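Local coordinates for protein ferredoxin-NADP reductase (Neisseria gonorrhoeae MIA_2011_03-10, PDB 5TR9) that binds FAD and probably passes electrons between NADP(H) and ferredoxin through the flavin, at residues Leu32-Ile37 against Thr76-Ala81; Asp122-Cys127 against Glu225-Met230. All blocks are in the same frame, centred on the assembly; numbering follows the deposited sequence.

Contact 1. Residues Leu32-Ile37 against Thr76-Ala81. With FAD (flavin-adenine dinucleotide), chain C.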
ATOM      1  N   LEU A  32      14.350  -2.668   5.273  1.00 13.30           N
ATOM      2  CA  LEU A  32      13.058  -1.999   5.162  1.00 10.77           C
ATOM      3  C   LEU A  32      13.172  -0.618   5.788  1.00 11.90           C
ATOM      4  O   LEU A  32      13.431  -0.502   6.993  1.00 14.68           O
ATOM      5  CB  LEU A  32      11.949  -2.815   5.841  1.00 10.44           C
ATOM      6  CG  LEU A  32      11.717  -4.207   5.224  1.00 12.24           C
ATOM      7  CD1 LEU A  32      10.674  -4.982   6.017  1.00 12.50           C
ATOM      8  CD2 LEU A  32      11.313  -4.106   3.761  1.00 14.76           C
ATOM      9  N   ILE A  33      12.975   0.424   4.977  1.00 10.87           N
ATOM     10  CA  ILE A  33      13.078   1.793   5.478  1.00 10.50           C
ATOM     11  C   ILE A  33      11.774   2.533   5.242  1.00 11.28           C
ATOM     12  O   ILE A  33      11.045   2.276   4.277  1.00 12.24           O
ATOM     13  CB  ILE A  33      14.248   2.575   4.831  1.00 13.42           C
ATOM     14  CG1 ILE A  33      14.037   2.702   3.317  1.00 14.59           C
ATOM     15  CG2 ILE A  33      15.573   1.893   5.131  1.00 14.55           C
ATOM     16  CD1 ILE A  33      15.011   3.680   2.637  1.00 13.33           C
ATOM     17  N   THR A  34      11.487   3.480   6.133  1.00 10.81           N
ATOM     18  CA  THR A  34      10.614   4.590   5.784  1.00  9.81           C
ATOM     19  C   THR A  34      11.461   5.853   5.779  1.00 12.19           C
ATOM     20  O   THR A  34      12.507   5.921   6.439  1.00 13.73           O
ATOM     21  CB  THR A  34       9.412   4.737   6.736  1.00 11.48           C
ATOM     22  OG1 THR A  34       9.844   4.815   8.103  1.00 13.81           O
ATOM     23  CG2 THR A  34       8.465   3.546   6.573  1.00 12.82           C
ATOM     24  N   PHE A  35      11.044   6.828   4.982  1.00 12.84           N
ATOM     25  CA  PHE A  35      11.762   8.092   4.949  1.00  9.65           C
ATOM     26  C   PHE A  35      10.792   9.200   4.582  1.00 11.72           C
ATOM     27  O   PHE A  35       9.749   8.954   3.971  1.00 12.13           O
ATOM     28  CB  PHE A  35      12.966   8.064   3.979  1.00 11.25           C
ATOM     29  CG  PHE A  35      12.606   7.817   2.527  1.00 11.17           C
ATOM     30  CD1 PHE A  35      12.469   6.520   2.036  1.00 13.00           C
ATOM     31  CD2 PHE A  35      12.482   8.884   1.634  1.00 11.76           C
ATOM     32  CE1 PHE A  35      12.172   6.285   0.693  1.00 12.42           C
ATOM     33  CE2 PHE A  35      12.187   8.658   0.282  1.00 13.71           C
ATOM     34  CZ  PHE A  35      12.030   7.353  -0.192  1.00 13.21           C
ATOM     35  N   ALA A  36      11.126  10.415   5.003  1.00 11.78           N
ATOM     36  CA  ALA A  36      10.307  11.583   4.727  1.00 10.21           C
ATOM     37  C   ALA A  36      11.113  12.581   3.915  1.00 11.80           C
ATOM     38  O   ALA A  36      12.334  12.706   4.089  1.00 12.59           O
ATOM     39  CB  ALA A  36       9.834  12.248   6.019  1.00 11.94           C
ATOM     40  N   ILE A  37      10.413  13.303   3.040  1.00 10.44           N
ATOM     41  CA  ILE A  37      11.014  14.365   2.249  1.00 10.86           C
ATOM     42  C   ILE A  37      10.162  15.619   2.399  1.00 13.67           C
ATOM     43  O   ILE A  37       8.990  15.563   2.791  1.00 13.74           O
ATOM     44  CB  ILE A  37      11.155  13.979   0.759  1.00 11.38           C
ATOM     45  CG1 ILE A  37       9.781  13.937   0.076  1.00 13.16           C
ATOM     46  CG2 ILE A  37      11.844  12.614   0.598  1.00 12.25           C
ATOM     47  CD1 ILE A  37       9.871  13.656  -1.423  1.00 16.02           C
ATOM     48  N   THR A  76       4.712  16.832   5.277  1.00 12.73           N
ATOM     49  CA  THR A  76       5.853  16.187   4.654  1.00 12.85           C
ATOM     50  C   THR A  76       5.291  15.046   3.825  1.00 12.50           C
ATOM     51  O   THR A  76       4.103  14.731   3.912  1.00 16.12           O
ATOM     52  CB  THR A  76       6.836  15.644   5.694  1.00 15.30           C
ATOM     53  OG1 THR A  76       6.122  14.810   6.622  1.00 15.61           O
ATOM     54  CG2 THR A  76       7.508  16.790   6.451  1.00 14.57           C
ATOM     55  N   LEU A  77       6.150  14.422   3.020  1.00 10.34           N
ATOM     56  CA  LEU A  77       5.801  13.217   2.277  1.00 11.11           C
ATOM     57  C   LEU A  77       6.627  12.060   2.812  1.00 13.31           C
ATOM     58  O   LEU A  77       7.848  12.172   2.915  1.00 14.10           O
ATOM     59  CB  LEU A  77       6.067  13.392   0.782  1.00 11.42           C
ATOM     60  CG  LEU A  77       5.144  14.389   0.083  1.00 12.35           C
ATOM     61  CD1 LEU A  77       5.795  14.874  -1.220  1.00 13.52           C
ATOM     62  CD2 LEU A  77       3.781  13.742  -0.181  1.00 13.79           C
ATOM     63  N   GLU A  78       5.971  10.949   3.136  1.00 10.88           N
ATOM     64  CA  GLU A  78       6.664   9.774   3.632  0.64  9.64           C
ATOM     65  C   GLU A  78       6.467   8.604   2.677  1.00 11.34           C
ATOM     66  O   GLU A  78       5.419   8.469   2.037  1.00 11.58           O
ATOM     67  CB  GLU A  78       6.171   9.406   5.037  0.64 13.42           C
ATOM     68  CG  GLU A  78       7.013   8.357   5.726  0.64 13.12           C
ATOM     69  CD  GLU A  78       6.628   8.142   7.177  0.64 12.79           C
ATOM     70  OE1 GLU A  78       6.386   9.135   7.912  0.64 17.59           O
ATOM     71  OE2 GLU A  78       6.597   6.968   7.593  0.64 16.53           O
ATOM     72  N   TYR A  79       7.493   7.752   2.600  1.00 11.49           N
ATOM     73  CA  TYR A  79       7.514   6.600   1.705  1.00 12.54           C
ATOM     74  C   TYR A  79       8.069   5.395   2.452  1.00 11.43           C
ATOM     75  O   TYR A  79       8.774   5.534   3.459  1.00 12.11           O
ATOM     76  CB  TYR A  79       8.352   6.881   0.442  1.00 10.07           C
ATOM     77  CG  TYR A  79       7.858   8.096  -0.308  1.00 10.23           C
ATOM     78  CD1 TYR A  79       6.814   7.991  -1.221  1.00 11.25           C
ATOM     79  CD2 TYR A  79       8.398   9.365  -0.057  1.00 12.29           C
ATOM     80  CE1 TYR A  79       6.334   9.114  -1.892  1.00 11.50           C
ATOM     81  CE2 TYR A  79       7.925  10.493  -0.719  1.00 12.38           C
ATOM     82  CZ  TYR A  79       6.893  10.361  -1.636  1.00 13.59           C
ATOM     83  OH  TYR A  79       6.437  11.494  -2.281  1.00 13.32           O
ATOM     84  N   PHE A  80       7.698   4.206   1.966  1.00 10.57           N
ATOM     85  CA  PHE A  80       8.149   2.918   2.495  1.00 11.15           C
ATOM     86  C   PHE A  80       8.841   2.175   1.363  1.00 11.86           C
ATOM     87  O   PHE A  80       8.204   1.863   0.352  1.00 11.92           O
ATOM     88  CB  PHE A  80       6.949   2.113   3.031  1.00 11.74           C
ATOM     89  CG  PHE A  80       7.243   0.659   3.343  1.00 10.60           C
ATOM     90  CD1 PHE A  80       8.461   0.263   3.867  1.00 13.63           C
ATOM     91  CD2 PHE A  80       6.249  -0.309   3.160  1.00 11.00           C
ATOM     92  CE1 PHE A  80       8.714  -1.080   4.159  1.00 15.62           C
ATOM     93  CE2 PHE A  80       6.483  -1.644   3.477  1.00 12.19           C
ATOM     94  CZ  PHE A  80       7.712  -2.033   3.970  1.00 12.68           C
ATOM     95  N   ALA A  81      10.142   1.902   1.520  1.00 10.59           N
ATOM     96  CA  ALA A  81      10.920   1.240   0.479  1.00 11.73           C
ATOM     97  C   ALA A  81      11.587  -0.032   0.985  1.00 11.58           C
ATOM     98  O   ALA A  81      12.124  -0.076   2.100  1.00 12.97           O
ATOM     99  CB  ALA A  81      11.999   2.181  -0.092  1.00 11.89           C
TER
HETATM  100  PA  FAD C 301      14.711  -2.044  -9.765  1.00 13.03           P
HETATM  101  O1A FAD C 301      15.699  -2.030 -10.884  1.00 15.12           O
HETATM  102  O2A FAD C 301      13.548  -1.065  -9.881  1.00 14.11           O
HETATM  103  O5B FAD C 301      14.062  -3.452  -9.576  1.00 13.86           O
HETATM  104  C5B FAD C 301      14.864  -4.649  -9.538  1.00 16.35           C
HETATM  105  C4B FAD C 301      13.937  -5.792  -9.203  1.00 15.27           C
HETATM  106  O4B FAD C 301      13.573  -5.703  -7.810  1.00 13.36           O
HETATM  107  C3B FAD C 301      12.606  -5.780  -9.940  1.00 19.80           C
HETATM  108  O3B FAD C 301      12.699  -6.399 -11.218  1.00 21.01           O
HETATM  109  C2B FAD C 301      11.705  -6.586  -9.002  1.00 19.08           C
HETATM  110  O2B FAD C 301      11.882  -7.987  -9.186  1.00 23.51           O
HETATM  111  C1B FAD C 301      12.263  -6.216  -7.628  1.00 15.01           C
HETATM  112  N9A FAD C 301      11.497  -5.219  -6.895  1.00 13.68           N
HETATM  113  C8A FAD C 301      11.414  -3.876  -7.149  1.00 15.97           C
HETATM  114  N7A FAD C 301      10.686  -3.215  -6.278  1.00 11.27           N
HETATM  115  C5A FAD C 301      10.280  -4.193  -5.383  1.00 11.63           C
HETATM  116  C6A FAD C 301       9.482  -4.141  -4.226  1.00 13.13           C
HETATM  117  N6A FAD C 301       8.925  -3.016  -3.764  1.00 14.73           N
HETATM  118  N1A FAD C 301       9.258  -5.301  -3.566  1.00 13.52           N
HETATM  119  C2A FAD C 301       9.816  -6.425  -4.029  1.00 14.83           C
HETATM  120  N3A FAD C 301      10.584  -6.595  -5.111  1.00 14.05           N
HETATM  121  C4A FAD C 301      10.786  -5.430  -5.742  1.00 14.31           C
HETATM  122  N1  FAD C 301       8.808   0.071  -4.214  1.00 11.68           N
HETATM  123  C2  FAD C 301       8.802   0.259  -2.864  1.00 13.02           C
HETATM  124  O2  FAD C 301       9.730  -0.157  -2.154  1.00 13.36           O
HETATM  125  N3  FAD C 301       7.721   0.907  -2.275  1.00 10.35           N
HETATM  126  C4  FAD C 301       6.610   1.399  -2.943  1.00 12.14           C
HETATM  127  O4  FAD C 301       5.713   1.973  -2.326  1.00 14.61           O
HETATM  128  C4X FAD C 301       6.642   1.202  -4.372  1.00 13.47           C
HETATM  129  N5  FAD C 301       5.612   1.621  -5.084  1.00 13.23           N
HETATM  130  C5X FAD C 301       5.651   1.428  -6.452  1.00 11.20           C
HETATM  131  C6  FAD C 301       4.573   1.872  -7.222  1.00 13.55           C
HETATM  132  C7  FAD C 301       4.561   1.701  -8.601  1.00 14.54           C
HETATM  133  C7M FAD C 301       3.391   2.206  -9.404  1.00 14.64           C
HETATM  134  C8  FAD C 301       5.652   1.086  -9.233  1.00 13.76           C
HETATM  135  C8M FAD C 301       5.665   0.895 -10.730  1.00 15.61           C
HETATM  136  C9  FAD C 301       6.726   0.635  -8.467  1.00 10.81           C
HETATM  137  C9A FAD C 301       6.738   0.806  -7.087  1.00 11.45           C
HETATM  138  N10 FAD C 301       7.793   0.325  -6.273  1.00 12.30           N
HETATM  139  C10 FAD C 301       7.788   0.535  -4.921  1.00 11.96           C
HETATM  140  C1' FAD C 301       9.021  -0.207  -6.867  1.00 12.80           C
HETATM  141  C2' FAD C 301      10.066   0.920  -6.974  1.00 12.27           C
HETATM  142  O2' FAD C 301       9.709   1.877  -7.975  1.00 12.82           O
HETATM  143  C3' FAD C 301      11.462   0.369  -7.274  1.00 10.93           C
HETATM  144  O3' FAD C 301      11.389  -0.546  -8.360  1.00 12.35           O
HETATM  145  C4' FAD C 301      12.179  -0.198  -6.047  1.00 12.57           C
HETATM  146  O4' FAD C 301      12.454   0.872  -5.139  1.00 12.82           O
HETATM  147  C5' FAD C 301      13.477  -0.899  -6.389  1.00 11.41           C
HETATM  148  O5' FAD C 301      14.302  -0.007  -7.163  1.00 13.62           O
HETATM  149  P   FAD C 301      15.753  -0.447  -7.629  1.00 12.41           P
HETATM  150  O1P FAD C 301      16.622  -0.733  -6.411  1.00 12.50           O
HETATM  151  O2P FAD C 301      16.230   0.561  -8.614  1.00 11.19           O
HETATM  152  O3P FAD C 301      15.451  -1.836  -8.379  1.00 13.76           O
HETATM  153  O   HOH W   1       7.963   5.698   9.797  1.00 18.15           O
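Phe35 and Tyr79 face each other as a hydrogen-bonded antiparallel pair, and their side chains form the apolar centre of the contact. Phe35 chi1 of 62° sets CG between the backbone N and the carbonyl carbon, and the ring lies with one face to Tyr79 CB, which sits displaced toward the rim in a CH-pi contact 4.1 Å from the ring centroid. The two rings meet obliquely, their planes at 36°. Ala81 CB lies at the edge of the Phe35 ring, and Ile37 CD1 at the edge of the Tyr79 ring, 3.8 Å from Tyr79 CE2. Leu53 of strand 50-57 also touches Phe35, Ile37 and Tyr79, and Tyr79 OH is hydrogen-bonded to Ser51.

Six backbone hydrogen bonds join the strands, in the antiparallel beta-barrel of the FAD-binding FR-type domain, where 76-82 is an outermost strand of the sheet and 32-38 its neighbour. Here the barrel meets its cofactor: flavin N3 donates to Phe80 O at 2.8 Å, and Ala81 CA lies 3.2 Å from flavin O2. Ala81, the next residue, bonds to Ile33 through both its N-H and its C=O, so the backbone that offers Phe80 O to the flavin is fixed in the sheet.

The other face of the sheet carries Thr34, Ala36, Glu78 and Phe80. Ile33 O lies in the plane of the Phe80 ring at its edge, 3.3 Å from Phe80 CD1, and Leu32 CD2 approaches Phe80 CE1. At the polar margin Thr34 and Glu78 do not bond directly. In one of the two conformers deposited for Glu78, a water bridges them, 2.7 Å from Thr34 OG1 and donating to Glu78 OE2 at 2.9 Å, while His28 NE2 is a further partner of Thr34 OG1.

Contact 2. Residues Asp122-Cys127 against Glu225-Met230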
ATOM      1  N   ASP A 122     -18.302  -3.086   2.589  1.00 14.41           N
ATOM      2  CA  ASP A 122     -17.151  -3.522   3.370  1.00 13.47           C
ATOM      3  C   ASP A 122     -15.910  -3.437   2.497  1.00 16.14           C
ATOM      4  O   ASP A 122     -15.806  -4.152   1.492  1.00 16.30           O
ATOM      5  CB  ASP A 122     -17.353  -4.945   3.870  1.00 14.10           C
ATOM      6  CG  ASP A 122     -18.544  -5.058   4.791  1.00 20.11           C
ATOM      7  OD1 ASP A 122     -18.534  -4.394   5.852  1.00 20.10           O
ATOM      8  OD2 ASP A 122     -19.518  -5.769   4.450  1.00 21.54           O
ATOM      9  N   LEU A 123     -14.974  -2.574   2.875  1.00 12.42           N
ATOM     10  CA  LEU A 123     -13.762  -2.359   2.089  1.00 11.80           C
ATOM     11  C   LEU A 123     -12.677  -3.327   2.546  1.00 13.30           C
ATOM     12  O   LEU A 123     -12.321  -3.348   3.730  1.00 13.19           O
ATOM     13  CB  LEU A 123     -13.286  -0.914   2.238  1.00 11.32           C
ATOM     14  CG  LEU A 123     -12.054  -0.516   1.436  1.00 11.11           C
ATOM     15  CD1 LEU A 123     -12.410  -0.570  -0.065  1.00 14.36           C
ATOM     16  CD2 LEU A 123     -11.574   0.871   1.871  1.00 16.09           C
ATOM     17  N   VAL A 124     -12.129  -4.110   1.615  1.00 11.53           N
ATOM     18  CA  VAL A 124     -11.120  -5.121   1.947  1.00  9.70           C
ATOM     19  C   VAL A 124      -9.873  -4.849   1.110  1.00 11.89           C
ATOM     20  O   VAL A 124      -9.897  -4.996  -0.119  1.00 11.43           O
ATOM     21  CB  VAL A 124     -11.639  -6.550   1.724  1.00 10.86           C
ATOM     22  CG1 VAL A 124     -10.529  -7.589   2.037  1.00 13.85           C
ATOM     23  CG2 VAL A 124     -12.892  -6.817   2.588  1.00 11.66           C
ATOM     24  N   MET A 125      -8.789  -4.468   1.774  1.00 10.00           N
ATOM     25  CA  MET A 125      -7.524  -4.145   1.122  1.00  8.15           C
ATOM     26  C   MET A 125      -6.570  -5.326   1.281  1.00 11.49           C
ATOM     27  O   MET A 125      -6.269  -5.733   2.405  1.00 13.48           O
ATOM     28  CB  MET A 125      -6.945  -2.859   1.724  1.00 12.40           C
ATOM     29  CG  MET A 125      -7.840  -1.641   1.457  1.00 13.25           C
ATOM     30  SD  MET A 125      -7.364  -0.164   2.382  1.00 18.45           S
ATOM     31  CE  MET A 125      -7.748  -0.723   4.022  1.00 23.04           C
ATOM     32  N   LEU A 126      -6.107  -5.877   0.156  1.00  9.97           N
ATOM     33  CA  LEU A 126      -5.246  -7.056   0.132  1.00  9.42           C
ATOM     34  C   LEU A 126      -3.883  -6.633  -0.391  1.00 11.13           C
ATOM     35  O   LEU A 126      -3.791  -6.076  -1.488  1.00 11.45           O
ATOM     36  CB  LEU A 126      -5.847  -8.138  -0.773  1.00 10.10           C
ATOM     37  CG  LEU A 126      -7.287  -8.585  -0.482  1.00 11.88           C
ATOM     38  CD1 LEU A 126      -7.751  -9.517  -1.586  1.00 11.93           C
ATOM     39  CD2 LEU A 126      -7.352  -9.288   0.876  1.00 12.07           C
ATOM     40  N   CYS A 127      -2.822  -6.881   0.374  1.00  9.78           N
ATOM     41  CA  CYS A 127      -1.535  -6.408  -0.120  1.00 10.53           C
ATOM     42  C   CYS A 127      -0.413  -7.345   0.292  1.00 11.32           C
ATOM     43  O   CYS A 127      -0.553  -8.150   1.220  1.00 11.90           O
ATOM     44  CB  CYS A 127      -1.232  -4.985   0.373  1.00 10.30           C
ATOM     45  SG  CYS A 127      -1.203  -4.804   2.173  1.00 12.03           S
ATOM     46  N   GLU A 225     -22.166  -8.513  -3.598  1.00 19.73           N
ATOM     47  CA  GLU A 225     -23.060  -7.396  -3.333  1.00 17.87           C
ATOM     48  C   GLU A 225     -22.461  -6.433  -2.305  1.00 19.34           C
ATOM     49  O   GLU A 225     -22.595  -5.211  -2.445  1.00 19.68           O
ATOM     50  CB  GLU A 225     -24.419  -7.919  -2.866  1.00 20.76           C
ATOM     51  CG  GLU A 225     -25.567  -6.929  -3.057  1.00 41.17           C
ATOM     52  CD  GLU A 225     -25.602  -5.839  -2.001  1.00 59.65           C
ATOM     53  OE1 GLU A 225     -25.179  -6.105  -0.854  1.00 63.21           O
ATOM     54  OE2 GLU A 225     -26.050  -4.714  -2.319  1.00 65.74           O
ATOM     55  N   SER A 226     -21.783  -6.959  -1.275  1.00 15.31           N
ATOM     56  CA  SER A 226     -21.425  -6.148  -0.113  1.00 14.74           C
ATOM     57  C   SER A 226     -19.941  -5.816   0.010  1.00 16.87           C
ATOM     58  O   SER A 226     -19.596  -4.902   0.769  1.00 16.80           O
ATOM     59  CB  SER A 226     -21.862  -6.857   1.176  1.00 21.31           C
ATOM     60  OG  SER A 226     -21.233  -8.128   1.262  1.00 19.67           O
ATOM     61  N   THR A 227     -19.063  -6.524  -0.689  1.00 15.62           N
ATOM     62  CA  THR A 227     -17.624  -6.386  -0.485  1.00 14.61           C
ATOM     63  C   THR A 227     -16.989  -5.647  -1.654  1.00 12.65           C
ATOM     64  O   THR A 227     -17.354  -5.868  -2.816  1.00 14.59           O
ATOM     65  CB  THR A 227     -16.968  -7.765  -0.316  1.00 13.60           C
ATOM     66  OG1 THR A 227     -17.698  -8.503   0.668  1.00 14.65           O
ATOM     67  CG2 THR A 227     -15.504  -7.648   0.149  1.00 14.36           C
ATOM     68  N   ARG A 228     -16.020  -4.779  -1.345  1.00 13.16           N
ATOM     69  CA  ARG A 228     -15.246  -4.099  -2.379  1.00 10.80           C
ATOM     70  C   ARG A 228     -13.767  -4.280  -2.065  1.00 11.68           C
ATOM     71  O   ARG A 228     -13.334  -3.976  -0.951  1.00 13.68           O
ATOM     72  CB  ARG A 228     -15.629  -2.614  -2.469  1.00 12.43           C
ATOM     73  CG  ARG A 228     -17.118  -2.385  -2.788  1.00 11.98           C
ATOM     74  CD  ARG A 228     -17.471  -2.880  -4.198  1.00 12.08           C
ATOM     75  NE  ARG A 228     -18.866  -2.613  -4.579  1.00 15.20           N
ATOM     76  CZ  ARG A 228     -19.877  -3.454  -4.383  1.00 17.34           C
ATOM     77  NH1 ARG A 228     -19.674  -4.616  -3.778  1.00 16.68           N
ATOM     78  NH2 ARG A 228     -21.101  -3.132  -4.788  1.00 22.56           N
ATOM     79  N   PHE A 229     -13.013  -4.794  -3.032  1.00 10.65           N
ATOM     80  CA  PHE A 229     -11.617  -5.183  -2.847  1.00 11.47           C
ATOM     81  C   PHE A 229     -10.665  -4.195  -3.507  1.00 12.07           C
ATOM     82  O   PHE A 229     -10.915  -3.721  -4.619  1.00 11.48           O
ATOM     83  CB  PHE A 229     -11.332  -6.564  -3.457  1.00 11.74           C
ATOM     84  CG  PHE A 229     -11.945  -7.716  -2.712  1.00 11.56           C
ATOM     85  CD1 PHE A 229     -11.301  -8.266  -1.614  1.00 14.04           C
ATOM     86  CD2 PHE A 229     -13.149  -8.275  -3.137  1.00 15.34           C
ATOM     87  CE1 PHE A 229     -11.849  -9.357  -0.929  1.00 16.15           C
ATOM     88  CE2 PHE A 229     -13.710  -9.360  -2.450  1.00 15.15           C
ATOM     89  CZ  PHE A 229     -13.055  -9.902  -1.350  1.00 14.66           C
ATOM     90  N   MET A 230      -9.528  -3.951  -2.853  1.00 11.81           N
ATOM     91  CA  MET A 230      -8.399  -3.277  -3.478  1.00 10.39           C
ATOM     92  C   MET A 230      -7.180  -4.167  -3.298  1.00 10.91           C
ATOM     93  O   MET A 230      -7.004  -4.769  -2.237  1.00 12.22           O
ATOM     94  CB  MET A 230      -8.159  -1.901  -2.856  1.00 12.55           C
ATOM     95  CG  MET A 230      -9.422  -1.038  -2.808  1.00 13.98           C
ATOM     96  SD  MET A 230      -9.117   0.565  -2.063  1.00 15.79           S
ATOM     97  CE  MET A 230      -8.194   1.371  -3.383  1.00 17.05           C
TER
HETATM   98  O   HOH W   2     -19.056  -7.846   2.929  1.00 16.84           O
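Val124 and Phe229 pair in parallel register, within two strands whose axes run 26° apart and are joined by backbone hydrogen bonds from Asp122 N to Ser226 O through to Leu126 N to Met230 O. These are neighbouring strands of the NAD-binding domain, a Rossmann-like alpha/beta fold, its parallel sheet packed by helix 133-139 on one face and helix 235-247 on the other. On the latter face Val124 and Phe229 lie side by side and point the same way; Val124 CG1 is 3.7 Å from Phe229 CE1. Leu126 CD1 reaches Phe229 CD1 at 3.8 Å. Thr227 CG2 is anti to the backbone N (chi1, measured to OG1, -50°), and from there lies over one face of the Phe229 ring, near its rim, while also touching Val124 CG2. On the opposite face Leu123 CD1 meets Met230 SD at 4.0 Å, and Phe135 packs on Met230. Arg228 NH1 turns back to donate to Thr227 O at 2.8 Å from above the carbonyl plane. Where the pair begins, a water donates to Asp122 OD2 at 2.6 Å and accepts from both Ser226 OG and Thr227 OG1, hydroxyls that also bond to Thr223, while Asp122 OD1 bonds to Thr150 OG1.

From the N terminus the chain enters the FAD-binding barrel first. Contact 1 closes a loop whose 38 intervening residues include strands 50-57 and 60-67 but no helix; it joins two neighbouring strands of the antiparallel sheet beside the flavin. Only later does contact 2 open, in the NAD-binding domain; its loop of 97 residues carries helices as well as strands 150-157 and 185-191, and closes when strand 227-233 returns beside 122-128. The two loops follow in series and neither nest nor cross. Their centres are about 26 Å apart, on opposite sides of the chain's centre, and the two do not touch; contact 1 ties strands within the FAD-binding barrel, contact 2 strands within the NAD-binding domain.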